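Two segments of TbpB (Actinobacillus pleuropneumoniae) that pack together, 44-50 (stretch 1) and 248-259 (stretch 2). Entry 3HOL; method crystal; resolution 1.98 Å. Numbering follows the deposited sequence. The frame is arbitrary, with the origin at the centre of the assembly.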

# COMPACT_ATOMS: atom_id res chain seq x y z
N VAL A 44 -27.89 2.37 18.22
CA VAL A 44 -26.69 3.11 17.83
C VAL A 44 -25.81 2.15 16.99
O VAL A 44 -25.42 1.05 17.46
N ASP A 45 -25.54 2.56 15.76
CA ASP A 45 -24.94 1.67 14.76
C ASP A 45 -23.43 1.83 14.73
O ASP A 45 -22.89 2.75 15.33
N ILE A 46 -22.74 0.94 14.01
CA ILE A 46 -21.32 1.14 13.72
C ILE A 46 -21.19 2.48 13.01
O ILE A 46 -21.90 2.73 12.03
N SER A 47 -20.32 3.35 13.53
CA SER A 47 -20.04 4.62 12.86
C SER A 47 -18.67 5.10 13.27
O SER A 47 -18.07 4.57 14.22
N ASP A 48 -18.16 6.10 12.56
CA ASP A 48 -16.91 6.78 12.91
C ASP A 48 -15.73 5.82 12.85
O ASP A 48 -14.89 5.83 13.72
N ILE A 49 -15.67 5.01 11.81
CA ILE A 49 -14.50 4.15 11.59
C ILE A 49 -13.27 5.04 11.31
O ILE A 49 -13.37 5.99 10.52
N GLU A 50 -12.14 4.76 11.94
CA GLU A 50 -11.00 5.66 11.85
C GLU A 50 -9.83 4.95 11.21
O GLU A 50 -9.57 3.76 11.48
N GLY A 248 -7.86 -7.58 7.37
CA GLY A 248 -8.92 -6.73 6.79
C GLY A 248 -10.16 -6.66 7.63
O GLY A 248 -10.15 -7.04 8.81
N LYS A 249 -11.22 -6.12 7.03
CA LYS A 249 -12.43 -5.85 7.82
C LYS A 249 -13.64 -5.88 6.91
O LYS A 249 -13.52 -5.80 5.67
N PHE A 250 -14.82 -5.99 7.51
CA PHE A 250 -16.01 -5.65 6.78
C PHE A 250 -17.04 -5.04 7.71
O PHE A 250 -16.98 -5.18 8.96
N VAL A 251 -18.01 -4.37 7.09
CA VAL A 251 -19.14 -3.80 7.86
C VAL A 251 -20.46 -4.36 7.33
O VAL A 251 -20.70 -4.35 6.11
N ALA A 252 -21.33 -4.85 8.23
CA ALA A 252 -22.66 -5.33 7.81
C ALA A 252 -23.39 -4.21 7.02
O ALA A 252 -23.25 -3.02 7.37
N ASN A 253 -24.15 -4.59 6.00
CA ASN A 253 -24.85 -3.62 5.17
C ASN A 253 -25.87 -2.78 5.98
O ASN A 253 -26.09 -1.64 5.64
N ASP A 254 -26.41 -3.31 7.07
CA ASP A 254 -27.28 -2.53 7.97
C ASP A 254 -26.51 -1.94 9.16
O ASP A 254 -27.13 -1.51 10.14
N LYS A 255 -25.18 -1.89 9.08
CA LYS A 255 -24.35 -1.30 10.17
C LYS A 255 -24.50 -1.95 11.56
O LYS A 255 -24.21 -1.32 12.57
N SER A 256 -24.89 -3.21 11.60
CA SER A 256 -25.10 -3.94 12.87
C SER A 256 -23.86 -4.74 13.35
O SER A 256 -23.90 -5.35 14.41
N LEU A 257 -22.81 -4.76 12.54
CA LEU A 257 -21.61 -5.54 12.86
C LEU A 257 -20.39 -4.99 12.13
O LEU A 257 -20.50 -4.55 10.97
N PHE A 258 -19.26 -4.97 12.84
CA PHE A 258 -17.95 -4.61 12.28
C PHE A 258 -17.04 -5.76 12.61
O PHE A 258 -16.85 -6.08 13.77
N ALA A 259 -16.50 -6.41 11.58
CA ALA A 259 -15.66 -7.57 11.77
C ALA A 259 -14.25 -7.28 11.28
O ALA A 259 -14.06 -6.55 10.33

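Stretch 2 is a hairpin: strand 248-251 and strand 257-259 are joined through a type I beta turn from Ala252 to Lys255, and the ladder between them is defined by Phe250 N to Ala259 O (3.0 Å), Ala259 N to Phe250 O (2.9 Å) and Ala252 N to Leu257 O (2.9 Å). Stretch 1 lies against this hairpin, and the two bury 386 Å² between them, summed over both sides. A single hydrogen bond crosses the contact, from Ile46 N to Lys255 O at 3.1 Å, with an N-H...O angle of 167°. That nearly linear geometry fixes the backbone of Ile46 beside the turn, where its CA lies 5.3 Å from the CA of Lys255; the rest of the contact is mainly side-chain packing.

Ile46 is the most heavily covered residue, losing 102 Å² to the hairpin. Its CA-to-CB bond points toward stretch 2, and chi1 of -56° (m) with chi2 of -67° (m) directs the CG1-CD1 arm along the second strand: Ile46 CG1 comes within 3.9 Å of Leu257 C, and Ile46 CD1 within 3.7 Å of Phe258 CB. Ile46 CG2 reaches both strands, 4.2 Å from Val251 CG1 and 3.9 Å from Phe258 CB.

Ile49 also points toward the hairpin and shares the m setting at chi1 (-61°), but its chi2 is t (161°). This extended arm carries Ile49 CD1 to a position 3.9 Å from Val251 CG2 and 3.8 Å from Phe258 CE1, so one methyl touches a residue of each strand. Ile49 CG2 rests 4.2 Å from Lys249 CE, a contact with the aliphatic part of the lysine, whose NZ is hydrogen-bonded elsewhere in the structure.

On the hairpin side, Lys249, Val251 and Phe258 point toward stretch 1, whereas Leu257 points away and contributes through its backbone. Val251 is t (-168°), which places CG1 near Ile46 and CG2 near Ile49. Phe258, t at chi1 (177°) with chi2 of 92°, extends its ring past both isoleucines; Ile46 CG2 and Ile49 CD1 approach that ring obliquely.

At the turn end the residues are more polar, but the contacts are as close. Asp45 CB lies 3.7 Å from both Lys255 O and Lys255 CB. Asp45, m at chi1 (-73°), has its carboxylate oxygens engaged by a residue flanking one of the stretches, and it forms no salt bridge across the contact. Lys255 starts toward stretch 1, but its chain, m at chi1 (-52°) and t at chi2 and chi3 (-180° and 164°), leads away to an exposed end, and the residue touches a crystal neighbour.

The turn itself is closed by Lys255 N to Ala252 O at 2.8 Å. Asp254 and Ser256, both p at chi1 (68° and 64°), pair where the chain leaves it: Asp254 OD1 accepts from Ser256 OG at 2.6 Å and from Ser256 N at 3.1 Å.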

# COMPACT_ATOMS: atom_id res chain seq x y z
CB VAL A 44 -25.92 3.70 19.03
CG1 VAL A 44 -24.53 4.28 18.63
CG2 VAL A 44 -26.77 4.80 19.75
CB ASP A 45 -25.51 2.01 13.36
CG ASP A 45 -26.96 1.54 13.20
OD1 ASP A 45 -27.42 0.64 13.92
OD2 ASP A 45 -27.65 2.13 12.36
CB ILE A 46 -20.78 -0.01 12.83
CG1 ILE A 46 -21.03 -1.39 13.49
CG2 ILE A 46 -19.28 0.16 12.51
CD1 ILE A 46 -20.22 -1.59 14.78
CB SER A 47 -21.10 5.68 13.23
OG SER A 47 -20.82 6.14 14.53
CB ASP A 48 -16.97 7.41 14.31
CG ASP A 48 -17.95 8.55 14.39
OD1 ASP A 48 -18.09 9.28 13.39
OD2 ASP A 48 -18.60 8.70 15.46
CB ILE A 49 -14.75 3.19 10.45
CG1 ILE A 49 -15.96 2.28 10.78
CG2 ILE A 49 -13.50 2.37 10.22
CD1 ILE A 49 -16.59 1.59 9.59
CB GLU A 50 -10.53 6.08 13.23
CG GLU A 50 -11.55 6.68 14.14
CD GLU A 50 -10.92 7.15 15.45
OE1 GLU A 50 -9.98 6.48 15.95
OE2 GLU A 50 -11.34 8.21 15.96
CB LYS A 249 -12.35 -4.47 8.52
CG LYS A 249 -12.69 -3.29 7.57
CD LYS A 249 -12.42 -1.92 8.24
CE LYS A 249 -13.04 -0.74 7.47
NZ LYS A 249 -12.53 -0.73 6.03
CB PHE A 250 -16.61 -6.84 6.01
CG PHE A 250 -17.17 -7.94 6.87
CD1 PHE A 250 -18.41 -7.82 7.45
CD2 PHE A 250 -16.46 -9.14 7.04
CE1 PHE A 250 -18.96 -8.85 8.23
CE2 PHE A 250 -17.01 -10.22 7.81
CZ PHE A 250 -18.26 -10.05 8.42
CB VAL A 251 -19.15 -2.26 7.80
CG1 VAL A 251 -20.16 -1.65 8.86
CG2 VAL A 251 -17.75 -1.70 7.95
CB ALA A 252 -23.48 -5.76 9.05
CB ASN A 253 -25.50 -4.28 3.95
CG ASN A 253 -24.48 -4.86 3.01
OD1 ASN A 253 -23.30 -4.44 2.95
ND2 ASN A 253 -24.93 -5.85 2.26
CB ASP A 254 -28.43 -3.41 8.48
CG ASP A 254 -27.95 -4.52 9.43
OD1 ASP A 254 -26.73 -4.75 9.56
OD2 ASP A 254 -28.78 -5.19 10.05
CB LYS A 255 -24.55 0.22 10.27
CG LYS A 255 -24.36 0.99 8.95
CD LYS A 255 -24.58 2.47 9.19
CE LYS A 255 -24.02 3.29 8.02
NZ LYS A 255 -25.08 3.66 7.08
CB SER A 256 -26.25 -4.91 12.72
OG SER A 256 -25.90 -5.90 11.76
CB LEU A 257 -21.83 -7.02 12.54
CG LEU A 257 -20.88 -7.82 13.42
CD1 LEU A 257 -21.58 -8.66 14.51
CD2 LEU A 257 -19.91 -8.58 12.55
CB PHE A 258 -17.47 -3.32 12.95
CG PHE A 258 -16.09 -2.83 12.54
CD1 PHE A 258 -15.95 -1.91 11.48
CD2 PHE A 258 -14.95 -3.17 13.28
CE1 PHE A 258 -14.70 -1.37 11.16
CE2 PHE A 258 -13.69 -2.67 12.96
CZ PHE A 258 -13.56 -1.75 11.90
CB ALA A 259 -16.27 -8.76 10.97